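Local atomic coordinates of carbohydrate binding family 6 (Clostridium thermocellum, PDB entry 5A8C), a protein that hydrolyses terminal non-reducing alpha-L-arabinofuranoside residues, as an alpha-L-arabinofuranosidase of glycoside hydrolase family 43. Residues Ile237-Ser242 with Asp311-Gln316. Numbering follows the deposited sequence.
Sequences IEYMMS and DGTIKQ
Tyr239 reaches from strand 237-242 to the backbone of the loop 311-316, where its hydroxyl accepts a hydrogen bond from the amide of Ile314. Tyr239 OH lies 2.9 Å from Ile314 N, and the N-H points almost straight at it (169°). With Tyr239 CG between the backbone N and the carbonyl carbon (chi1 78°), the ring leaves the strand toward the loop. The phenol oxygen also packs against Thr313, with Tyr239 OH 3.2 Å from Thr313 CB. The two side chains cross at about a right angle. Ile314 lies against the ring as well. Ile314 CD1 rests over one face of the Tyr239 ring, 4.1 Å above the plane and offset toward the rim near CE2. Ile314 CB is 4.0 Å from Tyr239 CZ, so one residue meets the phenol through both its amide and its aliphatic chain.

Met241, two residues along the strand, also points toward the loop. The Met241 chain bends at chi3 (70°), which brings Met241 CE to 3.6 Å from Gly312 O. Met241 SD lies 4.1 Å from Thr313 CG2. The carbonyl of Gly312 is hydrogen-bonded to Tyr223 OH, from the adjacent strand 221-228.

Within the loop, Asp311 OD1 accepts from Thr313 N at 3.0 Å, from above the carboxylate plane, and from Thr313 OG1 through its syn lone pair. Thr313 OG1 is also hydrogen-bonded to Asn309 ND2.

Asp311 to Thr313 thus form an Asx turn. The contact joins this turn, in the loop after strand 300-306, to the third strand of a four-stranded antiparallel sheet, a blade of the five-bladed beta-propeller characteristic of family 43.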
ATOM      1  N   ILE A 237       3.840  11.232  -4.018  1.00  5.43           N
ATOM      2  CA  ILE A 237       3.242  10.833  -2.749  1.00  5.61           C
ATOM      3  C   ILE A 237       3.079  12.107  -1.925  1.00  5.47           C
ATOM      4  O   ILE A 237       4.074  12.774  -1.607  1.00  6.46           O
ATOM      5  CB  ILE A 237       4.071   9.790  -2.001  1.00  5.88           C
ATOM      6  CG1 ILE A 237       4.409   8.588  -2.856  1.00  6.62           C
ATOM      7  CG2 ILE A 237       3.344   9.402  -0.711  1.00  6.77           C
ATOM      8  CD1 ILE A 237       3.221   7.879  -3.521  1.00  7.00           C
ATOM      9  N   GLU A 238       1.831  12.446  -1.648  1.00  5.96           N
ATOM     10  CA  GLU A 238       1.476  13.680  -0.953  1.00  6.12           C
ATOM     11  C   GLU A 238       0.682  13.333   0.280  1.00  5.91           C
ATOM     12  O   GLU A 238       0.364  12.170   0.529  1.00  6.08           O
ATOM     13  CB  GLU A 238       0.755  14.631  -1.895  1.00  7.50           C
ATOM     14  CG  GLU A 238       1.516  14.757  -3.226  1.00  8.07           C
ATOM     15  CD  GLU A 238       1.104  15.884  -4.146  1.00  8.54           C
ATOM     16  OE1 GLU A 238       0.717  16.968  -3.649  1.00 10.58           O
ATOM     17  OE2 GLU A 238       1.210  15.723  -5.358  1.00  9.49           O
ATOM     18  N   TYR A 239       0.404  14.338   1.141  1.00  6.23           N
ATOM     19  CA  TYR A 239      -0.246  14.006   2.395  1.00  6.40           C
ATOM     20  C   TYR A 239      -0.961  15.192   3.013  1.00  6.66           C
ATOM     21  O   TYR A 239      -0.720  16.359   2.703  1.00  6.97           O
ATOM     22  CB  TYR A 239       0.741  13.388   3.412  1.00  6.50           C
ATOM     23  CG  TYR A 239       1.647  14.377   4.121  1.00  6.84           C
ATOM     24  CD1 TYR A 239       2.604  15.113   3.407  1.00  7.62           C
ATOM     25  CD2 TYR A 239       1.559  14.596   5.472  1.00  6.91           C
ATOM     26  CE1 TYR A 239       3.412  16.023   4.039  1.00  7.84           C
ATOM     27  CE2 TYR A 239       2.371  15.513   6.128  1.00  7.86           C
ATOM     28  CZ  TYR A 239       3.324  16.196   5.396  1.00  7.69           C
ATOM     29  OH  TYR A 239       4.085  17.136   6.060  1.00  8.98           O
ATOM     30  N   MET A 240      -1.830  14.796   3.948  1.00  6.85           N
ATOM     31  CA  MET A 240      -2.604  15.687   4.799  1.00  6.93           C
ATOM     32  C   MET A 240      -2.459  15.265   6.244  1.00  6.43           C
ATOM     33  O   MET A 240      -2.184  14.088   6.517  1.00  7.12           O
ATOM     34  CB  MET A 240      -4.083  15.653   4.443  1.00  7.83           C
ATOM     35  CG  MET A 240      -4.427  15.794   2.980  1.00  8.81           C
ATOM     36  SD  MET A 240      -6.196  15.936   2.658  1.00 10.11           S
ATOM     37  CE  MET A 240      -6.829  14.434   3.189  1.00 10.96           C
ATOM     38  N   MET A 241      -2.723  16.172   7.176  1.00  6.74           N
ATOM     39  CA  MET A 241      -2.702  15.879   8.602  1.00  6.97           C
ATOM     40  C   MET A 241      -4.001  16.303   9.247  1.00  7.29           C
ATOM     41  O   MET A 241      -4.629  17.298   8.824  1.00  8.04           O
ATOM     42  CB  MET A 241      -1.552  16.611   9.306  1.00  8.07           C
ATOM     43  CG  MET A 241      -0.193  16.061   8.937  1.00  8.35           C
ATOM     44  SD  MET A 241       1.196  17.060   9.512  1.00  9.56           S
ATOM     45  CE  MET A 241       1.076  16.775  11.255  1.00 10.73           C
ATOM     46  N   SER A 242      -4.358  15.608  10.339  1.00  7.14           N
ATOM     47  CA  SER A 242      -5.554  15.946  11.115  1.00  7.63           C
ATOM     48  C   SER A 242      -5.366  15.544  12.554  1.00  8.11           C
ATOM     49  O   SER A 242      -4.572  14.648  12.873  1.00  8.30           O
ATOM     50  CB  SER A 242      -6.760  15.205  10.568  1.00  7.88           C
ATOM     51  OG  SER A 242      -7.930  15.592  11.311  1.00  8.27           O
ATOM     52  N   ASP A 311       7.547  20.462  13.850  1.00 17.80           N
ATOM     53  CA  ASP A 311       6.098  20.752  13.911  1.00 19.51           C
ATOM     54  C   ASP A 311       5.235  19.519  13.537  1.00 17.48           C
ATOM     55  O   ASP A 311       4.006  19.622  13.428  1.00 21.12           O
ATOM     56  CB  ASP A 311       5.739  21.962  13.033  1.00 21.36           C
ATOM     57  CG  ASP A 311       5.910  21.727  11.548  1.00 18.99           C
ATOM     58  OD1 ASP A 311       6.323  20.619  11.159  1.00 17.67           O
ATOM     59  OD2 ASP A 311       5.714  22.691  10.767  1.00 25.31           O
ATOM     60  N   GLY A 312       5.865  18.366  13.292  1.00 14.19           N
ATOM     61  CA  GLY A 312       5.165  17.153  12.952  1.00 13.39           C
ATOM     62  C   GLY A 312       4.960  16.920  11.482  1.00 10.63           C
ATOM     63  O   GLY A 312       4.510  15.838  11.096  1.00 11.14           O
ATOM     64  N   THR A 313       5.216  17.926  10.647  1.00  9.96           N
ATOM     65  CA  THR A 313       5.196  17.694   9.216  1.00  9.34           C
ATOM     66  C   THR A 313       6.344  16.732   8.878  1.00  9.29           C
ATOM     67  O   THR A 313       7.278  16.490   9.658  1.00  9.68           O
ATOM     68  CB  THR A 313       5.280  18.988   8.423  1.00 10.93           C
ATOM     69  OG1 THR A 313       6.457  19.710   8.753  1.00 11.62           O
ATOM     70  CG2 THR A 313       4.045  19.846   8.709  1.00 12.19           C
ATOM     71  N   ILE A 314       6.220  16.142   7.693  1.00  9.39           N
ATOM     72  CA  ILE A 314       7.187  15.168   7.179  1.00  9.73           C
ATOM     73  C   ILE A 314       8.116  15.858   6.192  1.00  9.94           C
ATOM     74  O   ILE A 314       7.660  16.509   5.247  1.00 11.60           O
ATOM     75  CB  ILE A 314       6.460  13.973   6.534  1.00  9.15           C
ATOM     76  CG1 ILE A 314       5.645  13.244   7.585  1.00 10.18           C
ATOM     77  CG2 ILE A 314       7.473  13.056   5.858  1.00  9.26           C
ATOM     78  CD1 ILE A 314       4.720  12.193   7.029  1.00 11.02           C
ATOM     79  N   LYS A 315       9.427  15.700   6.394  1.00 10.37           N
ATOM     80  CA  LYS A 315      10.391  16.216   5.402  0.50 11.90           C
ATOM     81  C   LYS A 315      10.316  15.392   4.151  1.00 10.64           C
ATOM     82  O   LYS A 315      10.151  14.191   4.177  1.00 11.69           O
ATOM     83  CB  LYS A 315      11.844  16.119   5.847  0.50 13.76           C
ATOM     84  CG  LYS A 315      12.174  17.004   7.004  0.50 15.62           C
ATOM     85  CD  LYS A 315      13.664  16.955   7.336  0.50 17.73           C
ATOM     86  CE  LYS A 315      13.935  16.773   8.840  0.50 22.57           C
ATOM     87  NZ  LYS A 315      15.299  16.282   9.250  0.50 24.51           N
ATOM     88  N   GLN A 316      10.446  16.059   3.032  1.00 10.54           N
ATOM     89  CA  GLN A 316      10.442  15.325   1.785  1.00 10.69           C
ATOM     90  C   GLN A 316      11.600  14.294   1.768  1.00  9.40           C
ATOM     91  O   GLN A 316      12.744  14.614   2.071  1.00  9.21           O
ATOM     92  CB  GLN A 316      10.558  16.271   0.608  1.00 11.89           C
ATOM     93  CG  GLN A 316      10.433  15.552  -0.726  1.00 12.86           C
ATOM     94  CD  GLN A 316      10.244  16.515  -1.812  1.00 17.20           C
ATOM     95  OE1 GLN A 316       9.445  17.483  -1.737  1.00 23.60           O
ATOM     96  NE2 GLN A 316      10.982  16.290  -2.850  1.00 21.56           N
TER